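Local coordinates for mandelate racemase/muconate lactonizing enzyme-like protein (Roseovarius sp. TM1035, PDB 3RCY), which probably acts as an isomerase or lyase of the enolase superfamily, using a bound magnesium ion in the abstraction of a proton from a carboxylate substrate, at residues F143-A154 against E191-V200; V27-W38 against L98-A109. One frame throughout, in Å; residues are numbered along the deposited sequence.

Contact 1. Residues F143-A154 against E191-V200; sequences FWTSADMAAESA and EFCRKIRAAV
Ala147 and Phe192 meet where two neighbouring helices of the enolase-superfamily barrel begin to run side by side. Helix 147-159 and helix 183-200 pack on the outside of the barrel, as successive helices of an alternating beta/alpha barrel do; the axes of 147-154 and 191-200 approach to 8.5 Å, running the same way and crossing at -31°. Phe192 leads the contact. Its CB lies beside the neighbouring helix rather than aimed at it, and chi1 of -95° swings the ring across. From there Phe192 CD1 touches Ala147 CB, Phe192 CE1 comes 3.4 Å from Ala147 N, CZ reaches Ser146 O, and CE2 returns along the other side to press on Ala150 CB. Ala147 CA sits over one face in a CH-pi contact, 3.9 Å from the centroid of the Phe192 ring, while the carbonyl carbon of Thr145 lies at the edge. A flat ring suits this place because it can lie against the start of the helix, whose N-cap is Ser146; the same side chain also touches Phe167 of strand 164-167.

Farther along, small alanine side chains let the helices come close: Ala151 CB stands 4.1 Å from Ala199 CB, and Ala154 CB is shared by Ile196 CG2 and Val200 CG1. On the solvent side, the extended chain of Lys195 runs past Ala147, its CD 3.8 Å from Ala147 CB, and carries NZ between two carboxylates in a salt-bridge network, which probably offsets their mutual repulsion. Glu191 OE2 receives Lys195 NZ through its anti lone pair at 2.8 Å, whereas Asp148 OD1, also 2.8 Å from Lys195 NZ, is met from above the carboxylate plane, 38° out of it.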
loop_
_atom_site.group_PDB
_atom_site.type_symbol
_atom_site.label_atom_id
_atom_site.label_comp_id
_atom_site.label_asym_id
_atom_site.label_seq_id
_atom_site.Cartn_x
_atom_site.Cartn_y
_atom_site.Cartn_z
ATOM N N PHE A 143 22.046 -34.991 23.792
ATOM C CA PHE A 143 20.587 -34.806 23.818
ATOM C C PHE A 143 20.082 -33.717 22.863
ATOM O O PHE A 143 19.056 -33.897 22.201
ATOM C CB PHE A 143 20.093 -34.506 25.234
ATOM C CG PHE A 143 18.625 -34.179 25.300
ATOM C CD1 PHE A 143 17.682 -35.198 25.376
ATOM C CD2 PHE A 143 18.185 -32.855 25.269
ATOM C CE1 PHE A 143 16.328 -34.908 25.431
ATOM C CE2 PHE A 143 16.835 -32.556 25.325
ATOM C CZ PHE A 143 15.902 -33.585 25.403
ATOM N N TRP A 144 20.803 -32.598 22.794
ATOM C CA TRP A 144 20.338 -31.423 22.041
ATOM C C TRP A 144 20.206 -31.635 20.537
ATOM O O TRP A 144 19.461 -30.920 19.878
ATOM C CB TRP A 144 21.192 -30.183 22.357
ATOM C CG TRP A 144 21.229 -29.894 23.827
ATOM C CD1 TRP A 144 22.327 -29.942 24.645
ATOM C CD2 TRP A 144 20.114 -29.551 24.670
ATOM N NE1 TRP A 144 21.964 -29.640 25.937
ATOM C CE2 TRP A 144 20.616 -29.395 25.982
ATOM C CE3 TRP A 144 18.742 -29.357 24.442
ATOM C CZ2 TRP A 144 19.795 -29.060 27.065
ATOM C CZ3 TRP A 144 17.926 -29.012 25.519
ATOM C CH2 TRP A 144 18.459 -28.872 26.816
ATOM N N THR A 145 20.919 -32.618 20.001
ATOM C CA THR A 145 20.804 -32.957 18.583
ATOM C C THR A 145 20.294 -34.383 18.328
ATOM O O THR A 145 20.387 -34.887 17.211
ATOM C CB THR A 145 22.141 -32.746 17.843
ATOM O OG1 THR A 145 23.175 -33.452 18.532
ATOM C CG2 THR A 145 22.495 -31.257 17.778
ATOM N N SER A 146 19.752 -35.022 19.363
ATOM C CA SER A 146 19.159 -36.348 19.226
ATOM C C SER A 146 17.627 -36.300 19.146
ATOM O O SER A 146 16.962 -36.062 20.156
ATOM C CB SER A 146 19.576 -37.241 20.396
ATOM O OG SER A 146 18.938 -38.503 20.297
ATOM N N ALA A 147 17.073 -36.545 17.958
ATOM C CA ALA A 147 15.614 -36.610 17.785
ATOM C C ALA A 147 15.008 -37.744 18.606
ATOM O O ALA A 147 13.963 -37.572 19.227
ATOM C CB ALA A 147 15.242 -36.751 16.309
ATOM N N ASP A 148 15.680 -38.896 18.609
ATOM C CA ASP A 148 15.273 -40.048 19.414
ATOM C C ASP A 148 15.091 -39.696 20.894
ATOM O O ASP A 148 14.053 -40.010 21.479
ATOM C CB ASP A 148 16.267 -41.211 19.247
ATOM C CG ASP A 148 16.075 -41.970 17.935
ATOM O OD1 ASP A 148 15.131 -41.667 17.183
ATOM O OD2 ASP A 148 16.866 -42.893 17.656
ATOM N N MET A 149 16.089 -39.040 21.485
ATOM C CA MET A 149 16.020 -38.644 22.895
ATOM C C MET A 149 14.954 -37.579 23.140
ATOM O O MET A 149 14.210 -37.661 24.112
ATOM C CB MET A 149 17.380 -38.167 23.408
ATOM C CG MET A 149 18.452 -39.264 23.484
ATOM S SD MET A 149 19.988 -38.630 24.194
ATOM C CE MET A 149 21.188 -39.555 23.229
ATOM N N ALA A 150 14.878 -36.589 22.251
ATOM C CA ALA A 150 13.831 -35.578 22.334
ATOM C C ALA A 150 12.439 -36.222 22.329
ATOM O O ALA A 150 11.584 -35.843 23.120
ATOM C CB ALA A 150 13.967 -34.559 21.200
ATOM N N ALA A 151 12.223 -37.202 21.451
ATOM C CA ALA A 151 10.937 -37.894 21.398
ATOM C C ALA A 151 10.609 -38.611 22.717
ATOM O O ALA A 151 9.453 -38.621 23.135
ATOM C CB ALA A 151 10.875 -38.854 20.211
ATOM N N GLU A 152 11.621 -39.190 23.372
ATOM C CA GLU A 152 11.432 -39.785 24.704
ATOM C C GLU A 152 10.998 -38.742 25.743
ATOM O O GLU A 152 10.090 -38.992 26.550
ATOM C CB GLU A 152 12.702 -40.505 25.179
ATOM C CG GLU A 152 12.999 -41.794 24.437
ATOM C CD GLU A 152 14.165 -42.573 25.036
ATOM O OE1 GLU A 152 15.085 -41.957 25.622
ATOM O OE2 GLU A 152 14.156 -43.811 24.914
ATOM N N SER A 153 11.644 -37.575 25.720
ATOM C CA SER A 153 11.283 -36.489 26.632
ATOM C C SER A 153 9.867 -36.000 26.365
ATOM O O SER A 153 9.132 -35.703 27.303
ATOM C CB SER A 153 12.282 -35.327 26.552
ATOM O OG SER A 153 13.533 -35.740 27.059
ATOM N N ALA A 154 9.491 -35.941 25.090
ATOM C CA ALA A 154 8.141 -35.531 24.692
ATOM C C ALA A 154 7.075 -36.507 25.201
ATOM O O ALA A 154 6.043 -36.073 25.722
ATOM C CB ALA A 154 8.051 -35.381 23.181
ATOM N N GLU A 191 13.509 -34.268 11.141
ATOM C CA GLU A 191 13.585 -35.488 11.945
ATOM C C GLU A 191 12.979 -35.308 13.349
ATOM O O GLU A 191 12.229 -36.169 13.818
ATOM C CB GLU A 191 15.030 -35.995 12.045
ATOM C CG GLU A 191 15.126 -37.400 12.645
ATOM C CD GLU A 191 16.536 -37.811 13.040
ATOM O OE1 GLU A 191 17.488 -37.024 12.825
ATOM O OE2 GLU A 191 16.689 -38.933 13.575
ATOM N N PHE A 192 13.315 -34.202 14.014
ATOM C CA PHE A 192 12.728 -33.861 15.317
ATOM C C PHE A 192 11.194 -33.778 15.247
ATOM O O PHE A 192 10.503 -34.418 16.037
ATOM C CB PHE A 192 13.280 -32.528 15.841
ATOM C CG PHE A 192 14.453 -32.664 16.794
ATOM C CD1 PHE A 192 15.687 -33.166 16.357
ATOM C CD2 PHE A 192 14.336 -32.234 18.116
ATOM C CE1 PHE A 192 16.772 -33.262 17.233
ATOM C CE2 PHE A 192 15.420 -32.332 19.005
ATOM C CZ PHE A 192 16.642 -32.849 18.561
ATOM N N CYS A 193 10.673 -32.983 14.311
ATOM C CA CYS A 193 9.228 -32.822 14.177
ATOM C C CYS A 193 8.542 -34.153 13.895
ATOM O O CYS A 193 7.529 -34.465 14.513
ATOM C CB CYS A 193 8.875 -31.803 13.086
ATOM S SG CYS A 193 9.239 -30.092 13.528
ATOM N N ARG A 194 9.103 -34.933 12.972
ATOM C CA ARG A 194 8.529 -36.231 12.603
ATOM C C ARG A 194 8.467 -37.183 13.807
ATOM O O ARG A 194 7.415 -37.772 14.087
ATOM C CB ARG A 194 9.318 -36.868 11.437
ATOM C CG ARG A 194 8.831 -38.270 11.027
ATOM C CD ARG A 194 9.566 -38.834 9.796
ATOM N NE ARG A 194 11.030 -38.845 9.916
ATOM C CZ ARG A 194 11.751 -39.858 10.407
ATOM N NH1 ARG A 194 11.154 -40.967 10.845
ATOM N NH2 ARG A 194 13.077 -39.767 10.459
ATOM N N LYS A 195 9.590 -37.320 14.513
ATOM C CA LYS A 195 9.683 -38.250 15.643
ATOM C C LYS A 195 8.896 -37.785 16.871
ATOM O O LYS A 195 8.288 -38.603 17.570
ATOM C CB LYS A 195 11.146 -38.564 15.986
ATOM C CG LYS A 195 11.829 -39.382 14.885
ATOM C CD LYS A 195 13.228 -39.825 15.250
ATOM C CE LYS A 195 13.796 -40.679 14.126
ATOM N NZ LYS A 195 15.193 -41.094 14.394
ATOM N N ILE A 196 8.901 -36.478 17.124
ATOM C CA ILE A 196 8.126 -35.927 18.239
ATOM C C ILE A 196 6.620 -36.026 17.957
ATOM O O ILE A 196 5.856 -36.422 18.838
ATOM C CB ILE A 196 8.582 -34.488 18.632
ATOM C CG1 ILE A 196 10.015 -34.525 19.185
ATOM C CG2 ILE A 196 7.643 -33.869 19.683
ATOM C CD1 ILE A 196 10.742 -33.168 19.190
ATOM N N ARG A 197 6.203 -35.707 16.731
ATOM C CA ARG A 197 4.795 -35.882 16.336
ATOM C C ARG A 197 4.376 -37.352 16.457
ATOM O O ARG A 197 3.292 -37.655 16.954
ATOM C CB ARG A 197 4.529 -35.343 14.919
ATOM C CG ARG A 197 3.117 -35.642 14.355
ATOM C CD ARG A 197 2.024 -34.976 15.189
ATOM N NE ARG A 197 2.048 -33.530 15.006
ATOM C CZ ARG A 197 1.619 -32.637 15.895
ATOM N NH1 ARG A 197 1.690 -31.344 15.607
ATOM N NH2 ARG A 197 1.129 -33.029 17.070
ATOM N N ALA A 198 5.243 -38.265 16.025
ATOM C CA ALA A 198 4.940 -39.695 16.142
ATOM C C ALA A 198 4.795 -40.120 17.612
ATOM O O ALA A 198 3.964 -40.966 17.928
ATOM C CB ALA A 198 5.986 -40.540 15.422
ATOM N N ALA A 199 5.581 -39.505 18.498
ATOM C CA ALA A 199 5.543 -39.818 19.928
ATOM C C ALA A 199 4.334 -39.218 20.654
ATOM O O ALA A 199 3.795 -39.842 21.574
ATOM C CB ALA A 199 6.843 -39.393 20.617
ATOM N N VAL A 200 3.906 -38.022 20.249
ATOM C CA VAL A 200 2.797 -37.356 20.952
ATOM C C VAL A 200 1.434 -37.451 20.244
ATOM O O VAL A 200 0.396 -37.249 20.878
ATOM C CB VAL A 200 3.115 -35.876 21.295
ATOM C CG1 VAL A 200 4.473 -35.757 21.990
ATOM C CG2 VAL A 200 3.063 -34.984 20.048
HETATM O O HOH W 1 18.664 -37.305 15.607
#

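Contact 2. Residues V27-W38 against L98-A109; sequences VKLTTDDGITGW and LEIACWDILGKA
Leu29 and Leu98 cross at about a right angle, CD2 to CD2 at 3.9 Å, where a beta hairpin lies against helix 89-110. This is the alpha+beta capping domain of the enolase superfamily: its three-stranded antiparallel sheet packs one face on helices, and alternate residues of strand 24-31, Val27, Leu29 and Thr31, turn toward helix 89-110. Leu29 sits over Ala101, whose small CB admits the branch point CG of Leu29 to 3.7 Å. Thr31 and Ile105 reach toward each other tip to tip, methyl CG2 against methyl CG2, while CD1 of Ile105 meets Leu29 CB.

Strand 36-41 comes nearer still, and Gly37 explains how: a CB there would run into Ala101 O and Ile105 CG1, so only glycine fits against the helix. Its CA instead makes a CH...O contact with Ala101 O. Beside it Trp38 and Asp104 point the same way, their planes 50° apart. The chi1 of Asp104, -163°, turns CG away from the backbone N, and Asp104 OD2 then accepts a hydrogen bond from Trp38 N on its anti lone pair at 2.8 Å; OD1 takes Leu366 N, and the buried carboxylate thus serves two backbone amides.

At the outer end Ile35 and Lys108 slide past each other in opposite directions, Ile35 CG2 lying 3.8 Å from Lys108 CB. Lysine suits this partly exposed edge of the contact, pairing an apolar stem with a polar tip that can reach the strand. Were Lys108 an alanine, Thr36 O would probably lose its NZ donor, and Ile35 CG2 the outer stem that passes it. The hydrogen bond from Lys108 NZ to Thr36 O, 2.8 Å long, comes from above the carbonyl plane, 38° out of it.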
loop_
_atom_site.group_PDB
_atom_site.type_symbol
_atom_site.label_atom_id
_atom_site.label_comp_id
_atom_site.label_asym_id
_atom_site.label_seq_id
_atom_site.Cartn_x
_atom_site.Cartn_y
_atom_site.Cartn_z
ATOM N N VAL A 27 14.649 -8.989 43.091
ATOM C CA VAL A 27 14.567 -7.736 43.845
ATOM C C VAL A 27 13.510 -7.856 44.939
ATOM O O VAL A 27 12.440 -8.425 44.727
ATOM C CB VAL A 27 14.303 -6.497 42.932
ATOM C CG1 VAL A 27 15.467 -6.285 41.977
ATOM C CG2 VAL A 27 12.972 -6.633 42.149
ATOM N N LYS A 28 13.826 -7.328 46.111
ATOM C CA LYS A 28 12.907 -7.346 47.229
ATOM C C LYS A 28 12.704 -5.895 47.650
ATOM O O LYS A 28 13.662 -5.201 47.998
ATOM C CB LYS A 28 13.498 -8.188 48.368
ATOM C CG LYS A 28 12.713 -8.201 49.682
ATOM C CD LYS A 28 13.666 -8.610 50.822
ATOM C CE LYS A 28 12.999 -8.677 52.176
ATOM N NZ LYS A 28 13.960 -9.268 53.167
ATOM N N LEU A 29 11.460 -5.436 47.580
ATOM C CA LEU A 29 11.114 -4.086 47.996
ATOM C C LEU A 29 10.362 -4.126 49.315
ATOM O O LEU A 29 9.588 -5.047 49.569
ATOM C CB LEU A 29 10.261 -3.378 46.934
ATOM C CG LEU A 29 10.889 -3.117 45.562
ATOM C CD1 LEU A 29 9.933 -2.325 44.683
ATOM C CD2 LEU A 29 12.211 -2.385 45.700
ATOM N N THR A 30 10.601 -3.122 50.149
ATOM C CA THR A 30 9.886 -2.982 51.406
ATOM C C THR A 30 9.307 -1.576 51.483
ATOM O O THR A 30 9.994 -0.596 51.157
ATOM C CB THR A 30 10.810 -3.234 52.625
ATOM O OG1 THR A 30 11.537 -4.456 52.437
ATOM C CG2 THR A 30 9.997 -3.322 53.929
ATOM N N THR A 31 8.045 -1.486 51.902
ATOM C CA THR A 31 7.385 -0.196 52.093
ATOM C C THR A 31 7.733 0.381 53.462
ATOM O O THR A 31 8.298 -0.309 54.312
ATOM C CB THR A 31 5.841 -0.304 52.008
ATOM O OG1 THR A 31 5.350 -1.058 53.127
ATOM C CG2 THR A 31 5.407 -0.960 50.696
ATOM N N ASP A 32 7.370 1.642 53.680
ATOM C CA ASP A 32 7.574 2.268 54.986
ATOM C C ASP A 32 6.725 1.649 56.111
ATOM O O ASP A 32 7.034 1.844 57.284
ATOM C CB ASP A 32 7.417 3.798 54.923
ATOM C CG ASP A 32 6.102 4.248 54.286
ATOM O OD1 ASP A 32 5.230 3.410 53.961
ATOM O OD2 ASP A 32 5.948 5.473 54.104
ATOM N N ASP A 33 5.675 0.901 55.764
ATOM C CA ASP A 33 4.905 0.177 56.789
ATOM C C ASP A 33 5.236 -1.327 56.878
ATOM O O ASP A 33 4.479 -2.100 57.471
ATOM C CB ASP A 33 3.390 0.439 56.671
ATOM C CG ASP A 33 2.749 -0.222 55.451
ATOM O OD1 ASP A 33 3.438 -0.487 54.441
ATOM O OD2 ASP A 33 1.524 -0.461 55.501
ATOM N N GLY A 34 6.357 -1.727 56.278
ATOM C CA GLY A 34 6.871 -3.090 56.431
ATOM C C GLY A 34 6.394 -4.162 55.459
ATOM O O GLY A 34 6.821 -5.312 55.563
ATOM N N ILE A 35 5.531 -3.808 54.506
ATOM C CA ILE A 35 5.084 -4.793 53.510
ATOM C C ILE A 35 6.219 -5.091 52.529
ATOM O O ILE A 35 6.898 -4.183 52.056
ATOM C CB ILE A 35 3.796 -4.351 52.758
ATOM C CG1 ILE A 35 2.659 -4.063 53.753
ATOM C CG2 ILE A 35 3.358 -5.425 51.748
ATOM C CD1 ILE A 35 1.408 -3.446 53.132
ATOM N N THR A 36 6.429 -6.366 52.233
ATOM C CA THR A 36 7.501 -6.750 51.321
ATOM C C THR A 36 6.937 -7.318 50.026
ATOM O O THR A 36 5.911 -7.998 50.033
ATOM C CB THR A 36 8.469 -7.774 51.960
ATOM O OG1 THR A 36 7.740 -8.954 52.324
ATOM C CG2 THR A 36 9.146 -7.191 53.196
ATOM N N GLY A 37 7.615 -7.019 48.920
ATOM C CA GLY A 37 7.255 -7.539 47.611
ATOM C C GLY A 37 8.482 -8.037 46.878
ATOM O O GLY A 37 9.575 -7.474 47.021
ATOM N N TRP A 38 8.300 -9.097 46.099
ATOM C CA TRP A 38 9.384 -9.694 45.334
ATOM C C TRP A 38 9.147 -9.567 43.837
ATOM O O TRP A 38 8.018 -9.699 43.358
ATOM C CB TRP A 38 9.566 -11.165 45.705
ATOM C CG TRP A 38 10.181 -11.385 47.064
ATOM C CD1 TRP A 38 9.527 -11.438 48.264
ATOM C CD2 TRP A 38 11.572 -11.595 47.355
ATOM N NE1 TRP A 38 10.426 -11.663 49.287
ATOM C CE2 TRP A 38 11.686 -11.763 48.756
ATOM C CE3 TRP A 38 12.733 -11.649 46.569
ATOM C CZ2 TRP A 38 12.913 -11.994 49.389
ATOM C CZ3 TRP A 38 13.959 -11.880 47.203
ATOM C CH2 TRP A 38 14.036 -12.046 48.601
ATOM N N LEU A 98 11.329 -4.390 39.478
ATOM C CA LEU A 98 10.863 -3.524 40.563
ATOM C C LEU A 98 9.336 -3.347 40.509
ATOM O O LEU A 98 8.669 -3.311 41.549
ATOM C CB LEU A 98 11.575 -2.171 40.493
ATOM C CG LEU A 98 13.112 -2.215 40.607
ATOM C CD1 LEU A 98 13.758 -0.912 40.127
ATOM C CD2 LEU A 98 13.550 -2.539 42.033
ATOM N N GLU A 99 8.797 -3.253 39.293
ATOM C CA GLU A 99 7.345 -3.119 39.083
ATOM C C GLU A 99 6.595 -4.379 39.538
ATOM O O GLU A 99 5.517 -4.295 40.141
ATOM C CB GLU A 99 7.045 -2.785 37.607
ATOM C CG GLU A 99 5.591 -2.404 37.307
ATOM C CD GLU A 99 4.734 -3.544 36.747
ATOM O OE1 GLU A 99 5.092 -4.735 36.927
ATOM O OE2 GLU A 99 3.660 -3.243 36.142
ATOM N N ILE A 100 7.171 -5.546 39.257
ATOM C CA ILE A 100 6.588 -6.813 39.713
ATOM C C ILE A 100 6.528 -6.866 41.249
ATOM O O ILE A 100 5.521 -7.301 41.822
ATOM C CB ILE A 100 7.338 -8.042 39.129
ATOM C CG1 ILE A 100 7.090 -8.142 37.614
ATOM C CG2 ILE A 100 6.893 -9.340 39.825
ATOM C CD1 ILE A 100 8.129 -8.995 36.849
ATOM N N ALA A 101 7.597 -6.405 41.911
ATOM C CA ALA A 101 7.615 -6.295 43.376
ATOM C C ALA A 101 6.534 -5.339 43.893
ATOM O O ALA A 101 5.952 -5.576 44.954
ATOM C CB ALA A 101 9.003 -5.861 43.872
ATOM N N CYS A 102 6.271 -4.261 43.151
ATOM C CA CYS A 102 5.191 -3.325 43.500
ATOM C C CYS A 102 3.832 -4.019 43.486
ATOM O O CYS A 102 3.005 -3.794 44.388
ATOM C CB CYS A 102 5.167 -2.105 42.573
ATOM S SG CYS A 102 6.582 -0.984 42.751
ATOM N N TRP A 103 3.605 -4.866 42.478
ATOM C CA TRP A 103 2.362 -5.640 42.404
ATOM C C TRP A 103 2.235 -6.635 43.550
ATOM O O TRP A 103 1.153 -6.803 44.106
ATOM C CB TRP A 103 2.207 -6.333 41.047
ATOM C CG TRP A 103 1.809 -5.355 39.993
ATOM C CD1 TRP A 103 2.608 -4.811 39.034
ATOM C CD2 TRP A 103 0.520 -4.753 39.836
ATOM N NE1 TRP A 103 1.888 -3.920 38.267
ATOM C CE2 TRP A 103 0.601 -3.873 38.737
ATOM C CE3 TRP A 103 -0.706 -4.891 40.507
ATOM C CZ2 TRP A 103 -0.493 -3.125 38.295
ATOM C CZ3 TRP A 103 -1.801 -4.154 40.061
ATOM C CH2 TRP A 103 -1.681 -3.277 38.969
ATOM N N ASP A 104 3.341 -7.285 43.902
ATOM C CA ASP A 104 3.356 -8.174 45.058
ATOM C C ASP A 104 2.932 -7.388 46.314
ATOM O O ASP A 104 2.046 -7.828 47.055
ATOM C CB ASP A 104 4.747 -8.805 45.220
ATOM C CG ASP A 104 4.748 -10.033 46.133
ATOM O OD1 ASP A 104 3.676 -10.635 46.358
ATOM O OD2 ASP A 104 5.844 -10.403 46.621
ATOM N N ILE A 105 3.545 -6.219 46.523
ATOM C CA ILE A 105 3.162 -5.293 47.599
ATOM C C ILE A 105 1.676 -4.868 47.533
ATOM O O ILE A 105 0.980 -4.903 48.541
ATOM C CB ILE A 105 4.080 -4.038 47.628
ATOM C CG1 ILE A 105 5.430 -4.378 48.281
ATOM C CG2 ILE A 105 3.412 -2.879 48.389
ATOM C CD1 ILE A 105 6.557 -3.444 47.896
ATOM N N LEU A 106 1.212 -4.474 46.347
ATOM C CA LEU A 106 -0.166 -4.012 46.169
ATOM C C LEU A 106 -1.173 -5.101 46.525
ATOM O O LEU A 106 -2.128 -4.840 47.259
ATOM C CB LEU A 106 -0.400 -3.479 44.745
ATOM C CG LEU A 106 0.288 -2.139 44.435
ATOM C CD1 LEU A 106 0.371 -1.878 42.929
ATOM C CD2 LEU A 106 -0.397 -0.964 45.159
ATOM N N GLY A 107 -0.945 -6.319 46.040
ATOM C CA GLY A 107 -1.818 -7.441 46.402
ATOM C C GLY A 107 -1.881 -7.685 47.907
ATOM O O GLY A 107 -2.963 -7.914 48.470
ATOM N N LYS A 108 -0.724 -7.634 48.562
ATOM C CA LYS A 108 -0.669 -7.786 50.021
ATOM C C LYS A 108 -1.426 -6.669 50.737
ATOM O O LYS A 108 -2.189 -6.936 51.668
ATOM C CB LYS A 108 0.782 -7.892 50.528
ATOM C CG LYS A 108 1.489 -9.155 50.047
ATOM C CD LYS A 108 2.890 -9.304 50.611
ATOM C CE LYS A 108 3.609 -10.465 49.931
ATOM N NZ LYS A 108 5.033 -10.594 50.392
ATOM N N ALA A 109 -1.219 -5.428 50.296
ATOM C CA ALA A 109 -1.908 -4.279 50.887
ATOM C C ALA A 109 -3.428 -4.337 50.683
ATOM O O ALA A 109 -4.198 -3.948 51.564
ATOM C CB ALA A 109 -1.337 -2.972 50.341
#

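How the contacts relate
Contact 2 comes first along the chain and closes before contact 1 opens, so each is formed within its own part of the sequence. It joins the hairpin of the antiparallel sheet to helix 89-110 in the N-terminal domain; contact 1 joins helices 147-159 and 183-200 on the flank of the barrel. They share no helix, strand or sheet, their centres are about 43 Å apart on opposite sides of the chain's centre, and their nearest atoms are about 25 Å apart. Together they show the two-domain plan of the superfamily, in which the barrel carries the metal ligands Glu235 and Glu261 and the N-terminal domain adds Arg86 and Pro87 to a ribofuranose pocket.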